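Local coordinates for protein LbaCas13a H328A (C2c2) (Lachnospiraceae bacterium NK4A179, PDB 5WLH) that is a CRISPR-Cas13a nuclease that binds pre-crRNA and, as in other Cas13a enzymes, probably uses the mature guide to recognise and cut RNA, at residues 301-313 and 381-395. Numbering follows the deposited sequence.
Sequences RMRRLVVLYFYGS and QAVKAVEEDNNGRYF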
# COMPACT_ATOMS: atom_id res chain seq x y z
N ARG A 301 -27.91 -10.16 -21.91
CA ARG A 301 -27.28 -11.21 -22.69
C ARG A 301 -26.09 -11.80 -21.94
O ARG A 301 -25.87 -13.02 -21.97
CB ARG A 301 -26.84 -10.69 -24.05
CG ARG A 301 -28.05 -10.34 -24.96
CD ARG A 301 -27.62 -9.56 -26.17
NE ARG A 301 -28.79 -8.89 -26.75
CZ ARG A 301 -29.68 -9.51 -27.53
NH1 ARG A 301 -29.52 -10.79 -27.81
NH2 ARG A 301 -30.72 -8.84 -28.02
N MET A 302 -25.31 -10.95 -21.29
CA MET A 302 -24.21 -11.46 -20.48
C MET A 302 -24.72 -12.28 -19.30
O MET A 302 -24.15 -13.32 -18.96
CB MET A 302 -23.33 -10.30 -20.00
CG MET A 302 -22.03 -10.75 -19.39
SD MET A 302 -21.02 -9.32 -18.88
CE MET A 302 -21.86 -8.85 -17.38
N ARG A 303 -25.83 -11.84 -18.69
CA ARG A 303 -26.43 -12.61 -17.61
C ARG A 303 -26.88 -13.98 -18.09
O ARG A 303 -26.71 -14.98 -17.38
CB ARG A 303 -27.60 -11.84 -17.01
CG ARG A 303 -28.30 -12.53 -15.87
CD ARG A 303 -27.37 -12.68 -14.66
NE ARG A 303 -27.89 -13.66 -13.72
CZ ARG A 303 -27.29 -14.00 -12.58
NH1 ARG A 303 -26.14 -13.42 -12.23
NH2 ARG A 303 -27.85 -14.93 -11.80
N ARG A 304 -27.46 -14.05 -19.29
CA ARG A 304 -27.89 -15.34 -19.83
C ARG A 304 -26.70 -16.28 -20.01
O ARG A 304 -26.82 -17.50 -19.81
CB ARG A 304 -28.64 -15.15 -21.15
CG ARG A 304 -30.03 -14.60 -20.95
CD ARG A 304 -30.87 -14.82 -22.20
NE ARG A 304 -32.10 -14.04 -22.16
CZ ARG A 304 -32.23 -12.85 -22.74
NH1 ARG A 304 -31.20 -12.32 -23.39
NH2 ARG A 304 -33.38 -12.20 -22.67
N LEU A 305 -25.55 -15.74 -20.41
CA LEU A 305 -24.37 -16.60 -20.52
C LEU A 305 -24.00 -17.19 -19.17
O LEU A 305 -23.62 -18.37 -19.09
CB LEU A 305 -23.20 -15.82 -21.10
CG LEU A 305 -23.32 -15.48 -22.58
CD1 LEU A 305 -22.15 -14.60 -23.01
CD2 LEU A 305 -23.33 -16.74 -23.41
N VAL A 306 -24.07 -16.39 -18.11
CA VAL A 306 -23.77 -16.92 -16.77
C VAL A 306 -24.79 -17.98 -16.38
O VAL A 306 -24.45 -19.04 -15.86
CB VAL A 306 -23.74 -15.78 -15.74
CG1 VAL A 306 -23.56 -16.34 -14.32
CG2 VAL A 306 -22.65 -14.77 -16.07
N VAL A 307 -26.07 -17.69 -16.63
CA VAL A 307 -27.10 -18.67 -16.28
C VAL A 307 -26.87 -19.96 -17.07
O VAL A 307 -26.93 -21.07 -16.51
CB VAL A 307 -28.50 -18.09 -16.53
CG1 VAL A 307 -29.56 -19.21 -16.44
CG2 VAL A 307 -28.79 -16.96 -15.53
N LEU A 308 -26.59 -19.84 -18.37
CA LEU A 308 -26.31 -21.02 -19.19
C LEU A 308 -25.15 -21.82 -18.63
O LEU A 308 -25.21 -23.05 -18.55
CB LEU A 308 -26.02 -20.60 -20.63
CG LEU A 308 -25.35 -21.68 -21.47
CD1 LEU A 308 -26.35 -22.80 -21.77
CD2 LEU A 308 -24.77 -21.11 -22.77
N TYR A 309 -24.07 -21.13 -18.26
CA TYR A 309 -22.86 -21.82 -17.84
C TYR A 309 -23.12 -22.70 -16.63
O TYR A 309 -22.67 -23.86 -16.59
CB TYR A 309 -21.77 -20.80 -17.54
CG TYR A 309 -20.38 -21.39 -17.41
CD1 TYR A 309 -19.94 -21.94 -16.21
CD2 TYR A 309 -19.51 -21.37 -18.49
CE1 TYR A 309 -18.66 -22.45 -16.10
CE2 TYR A 309 -18.23 -21.89 -18.39
CZ TYR A 309 -17.82 -22.44 -17.19
OH TYR A 309 -16.55 -22.94 -17.11
N PHE A 310 -23.83 -22.19 -15.65
CA PHE A 310 -23.97 -22.87 -14.38
C PHE A 310 -25.26 -23.67 -14.25
O PHE A 310 -25.32 -24.59 -13.43
CB PHE A 310 -23.91 -21.87 -13.22
CG PHE A 310 -22.55 -21.29 -13.02
CD1 PHE A 310 -21.56 -22.03 -12.38
CD2 PHE A 310 -22.24 -20.03 -13.50
CE1 PHE A 310 -20.28 -21.51 -12.21
CE2 PHE A 310 -20.96 -19.50 -13.34
CZ PHE A 310 -19.99 -20.24 -12.68
N TYR A 311 -26.29 -23.34 -15.02
CA TYR A 311 -27.59 -23.97 -14.85
C TYR A 311 -28.07 -24.68 -16.10
O TYR A 311 -29.11 -25.34 -16.04
CB TYR A 311 -28.63 -22.95 -14.38
CG TYR A 311 -28.20 -22.29 -13.09
CD1 TYR A 311 -28.41 -22.91 -11.86
CD2 TYR A 311 -27.54 -21.06 -13.10
CE1 TYR A 311 -27.98 -22.30 -10.67
CE2 TYR A 311 -27.13 -20.45 -11.93
CZ TYR A 311 -27.34 -21.07 -10.72
OH TYR A 311 -26.92 -20.45 -9.57
N GLY A 312 -27.35 -24.59 -17.20
CA GLY A 312 -27.67 -25.36 -18.38
C GLY A 312 -28.72 -24.68 -19.24
O GLY A 312 -29.46 -23.80 -18.81
N SER A 313 -28.78 -25.13 -20.49
CA SER A 313 -29.61 -24.49 -21.51
C SER A 313 -31.10 -24.64 -21.25
O SER A 313 -31.89 -23.95 -21.90
CB SER A 313 -29.27 -25.07 -22.88
OG SER A 313 -29.61 -26.44 -22.93
N GLN A 381 -20.37 -27.71 -22.10
CA GLN A 381 -21.81 -27.60 -22.30
C GLN A 381 -22.20 -26.19 -22.76
O GLN A 381 -23.09 -26.03 -23.61
CB GLN A 381 -22.52 -27.96 -20.99
CG GLN A 381 -23.86 -27.33 -20.79
CD GLN A 381 -23.83 -26.01 -20.00
OE1 GLN A 381 -22.92 -25.76 -19.19
NE2 GLN A 381 -24.81 -25.17 -20.25
N ALA A 382 -21.58 -25.16 -22.18
CA ALA A 382 -21.93 -23.79 -22.55
C ALA A 382 -21.48 -23.46 -23.97
O ALA A 382 -22.22 -22.83 -24.73
CB ALA A 382 -21.32 -22.80 -21.54
N VAL A 383 -20.26 -23.87 -24.33
CA VAL A 383 -19.77 -23.64 -25.68
C VAL A 383 -20.71 -24.27 -26.69
O VAL A 383 -21.08 -23.66 -27.70
CB VAL A 383 -18.33 -24.17 -25.81
CG1 VAL A 383 -17.94 -24.32 -27.26
CG2 VAL A 383 -17.32 -23.24 -25.10
N LYS A 384 -21.17 -25.50 -26.41
CA LYS A 384 -22.11 -26.16 -27.31
C LYS A 384 -23.43 -25.39 -27.41
O LYS A 384 -23.96 -25.20 -28.51
CB LYS A 384 -22.35 -27.60 -26.84
CG LYS A 384 -23.56 -28.27 -27.47
CD LYS A 384 -23.73 -29.70 -26.96
CE LYS A 384 -24.90 -30.40 -27.64
NZ LYS A 384 -24.54 -30.81 -29.03
N ALA A 385 -23.96 -24.93 -26.28
CA ALA A 385 -25.25 -24.25 -26.29
C ALA A 385 -25.18 -22.89 -26.99
O ALA A 385 -26.13 -22.51 -27.68
CB ALA A 385 -25.78 -24.10 -24.87
N VAL A 386 -24.09 -22.12 -26.80
CA VAL A 386 -24.05 -20.83 -27.49
C VAL A 386 -23.88 -21.02 -28.98
O VAL A 386 -24.24 -20.13 -29.76
CB VAL A 386 -22.93 -19.90 -26.97
CG1 VAL A 386 -23.15 -19.56 -25.52
CG2 VAL A 386 -21.57 -20.49 -27.22
N GLU A 387 -23.33 -22.16 -29.39
CA GLU A 387 -23.24 -22.51 -30.81
C GLU A 387 -24.59 -22.96 -31.35
O GLU A 387 -24.95 -22.62 -32.48
CB GLU A 387 -22.19 -23.61 -31.01
CG GLU A 387 -20.73 -23.17 -30.84
CD GLU A 387 -19.73 -24.33 -30.70
OE1 GLU A 387 -20.16 -25.48 -30.45
OE2 GLU A 387 -18.51 -24.08 -30.84
N GLU A 388 -25.36 -23.71 -30.56
CA GLU A 388 -26.54 -24.40 -31.05
C GLU A 388 -27.86 -23.76 -30.65
O GLU A 388 -28.85 -23.95 -31.36
CB GLU A 388 -26.55 -25.86 -30.55
CG GLU A 388 -25.35 -26.65 -31.00
CD GLU A 388 -25.32 -28.06 -30.43
OE1 GLU A 388 -26.35 -28.50 -29.87
OE2 GLU A 388 -24.27 -28.71 -30.54
N ASP A 389 -27.91 -23.03 -29.55
CA ASP A 389 -29.18 -22.59 -28.99
C ASP A 389 -29.09 -21.13 -28.55
O ASP A 389 -29.50 -20.76 -27.45
CB ASP A 389 -29.60 -23.48 -27.82
CG ASP A 389 -31.09 -23.78 -27.80
OD1 ASP A 389 -31.81 -23.30 -28.71
OD2 ASP A 389 -31.54 -24.48 -26.86
N ASN A 390 -28.55 -20.28 -29.43
CA ASN A 390 -28.47 -18.85 -29.18
C ASN A 390 -29.80 -18.20 -29.55
O ASN A 390 -30.66 -18.01 -28.69
CB ASN A 390 -27.31 -18.24 -29.98
CG ASN A 390 -27.07 -16.78 -29.63
OD1 ASN A 390 -27.86 -16.18 -28.91
ND2 ASN A 390 -25.98 -16.21 -30.14
N ASN A 391 -29.96 -17.86 -30.82
CA ASN A 391 -31.22 -17.34 -31.35
C ASN A 391 -31.71 -16.15 -30.53
O ASN A 391 -32.87 -16.08 -30.12
CB ASN A 391 -32.29 -18.44 -31.41
CG ASN A 391 -31.76 -19.75 -31.97
OD1 ASN A 391 -31.89 -20.81 -31.35
ND2 ASN A 391 -31.14 -19.69 -33.16
N GLY A 392 -30.80 -15.21 -30.27
CA GLY A 392 -31.14 -13.99 -29.57
C GLY A 392 -30.94 -14.01 -28.07
O GLY A 392 -31.14 -12.96 -27.43
N ARG A 393 -30.59 -15.15 -27.49
CA ARG A 393 -30.39 -15.23 -26.04
C ARG A 393 -29.13 -14.51 -25.62
O ARG A 393 -29.10 -13.82 -24.60
CB ARG A 393 -30.29 -16.69 -25.60
CG ARG A 393 -31.61 -17.37 -25.34
CD ARG A 393 -31.40 -18.86 -25.15
NE ARG A 393 -32.66 -19.58 -25.22
CZ ARG A 393 -33.18 -20.08 -26.34
NH1 ARG A 393 -32.54 -19.93 -27.50
NH2 ARG A 393 -34.34 -20.71 -26.30
N TYR A 394 -28.04 -14.72 -26.37
CA TYR A 394 -26.71 -14.26 -26.04
C TYR A 394 -26.35 -13.17 -27.05
O TYR A 394 -27.24 -12.56 -27.67
CB TYR A 394 -25.76 -15.46 -26.04
CG TYR A 394 -26.38 -16.66 -25.35
CD1 TYR A 394 -26.70 -16.62 -24.01
CD2 TYR A 394 -26.66 -17.83 -26.07
CE1 TYR A 394 -27.29 -17.71 -23.37
CE2 TYR A 394 -27.24 -18.92 -25.45
CZ TYR A 394 -27.56 -18.86 -24.10
OH TYR A 394 -28.14 -19.93 -23.48
N PHE A 395 -25.05 -12.91 -27.21
CA PHE A 395 -24.66 -11.90 -28.17
C PHE A 395 -24.65 -12.46 -29.59
O PHE A 395 -24.41 -13.66 -29.81
CB PHE A 395 -23.30 -11.32 -27.79
CG PHE A 395 -23.31 -10.61 -26.46
CD1 PHE A 395 -23.81 -9.33 -26.34
CD2 PHE A 395 -22.86 -11.26 -25.31
CE1 PHE A 395 -23.84 -8.69 -25.09
CE2 PHE A 395 -22.89 -10.63 -24.09
CZ PHE A 395 -23.38 -9.34 -23.97
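Leu308 of helix 292-311 is a knob set into a hole formed by Gln381, Ala382, Ala385 and Val386 of helix 357-388, where the two helix segments run at 130° to each other, 9.0 Å apart at their axes. Its CG stands anti to the backbone N (chi1 164°), which directs the branch toward helix 357-388; CD1 presses on Ala385 CB at 3.4 Å, tighter than usual carbon contact, while CD2 meets Val386 CG1. One turn earlier, Leu305 CD2 touches both Val386 CG1 and Tyr394 CD1, 3.4 Å from the latter. The Tyr394 ring is itself sandwiched, with Arg393 CB centred over one face and Val386 CG1 nearer the rim of the other, and Leu308 crosses its hydroxyl end at about a right angle. Beyond the turn 390-393, Phe395 receives Arg301 CB squarely over one face, a CH-pi contact 3.8 Å from CB to the ring centroid, and Leu305 CD1 at its edge.

Two arginines form a mostly buried polar end. Arg301 NH1 donates to Tyr394 O (2.9 Å), which lies near the guanidinium plane, while its NE is paired with Asp297. Arg304 NH1 bonds Arg393 O, also at 2.9 Å, but this acceptor is tilted from the guanidinium plane. Within the connection, Asn390 OD1 accepts Tyr394 N and its ND2 donates to Phe395 O. The loose side lies at the other end, where partly exposed Ser313 merely brushes Ala385, CB to CB at 4.1 Å.

The contact joins helix 292-311 to the C-terminal end of helix 357-388 and the connection after it. Helix 398-417 takes up Met302 and Tyr309 through Phe404 and Ile408, helix 429-458 packs on Val306 and Phe310, and helix 327-335 lies against Arg303 and Val307.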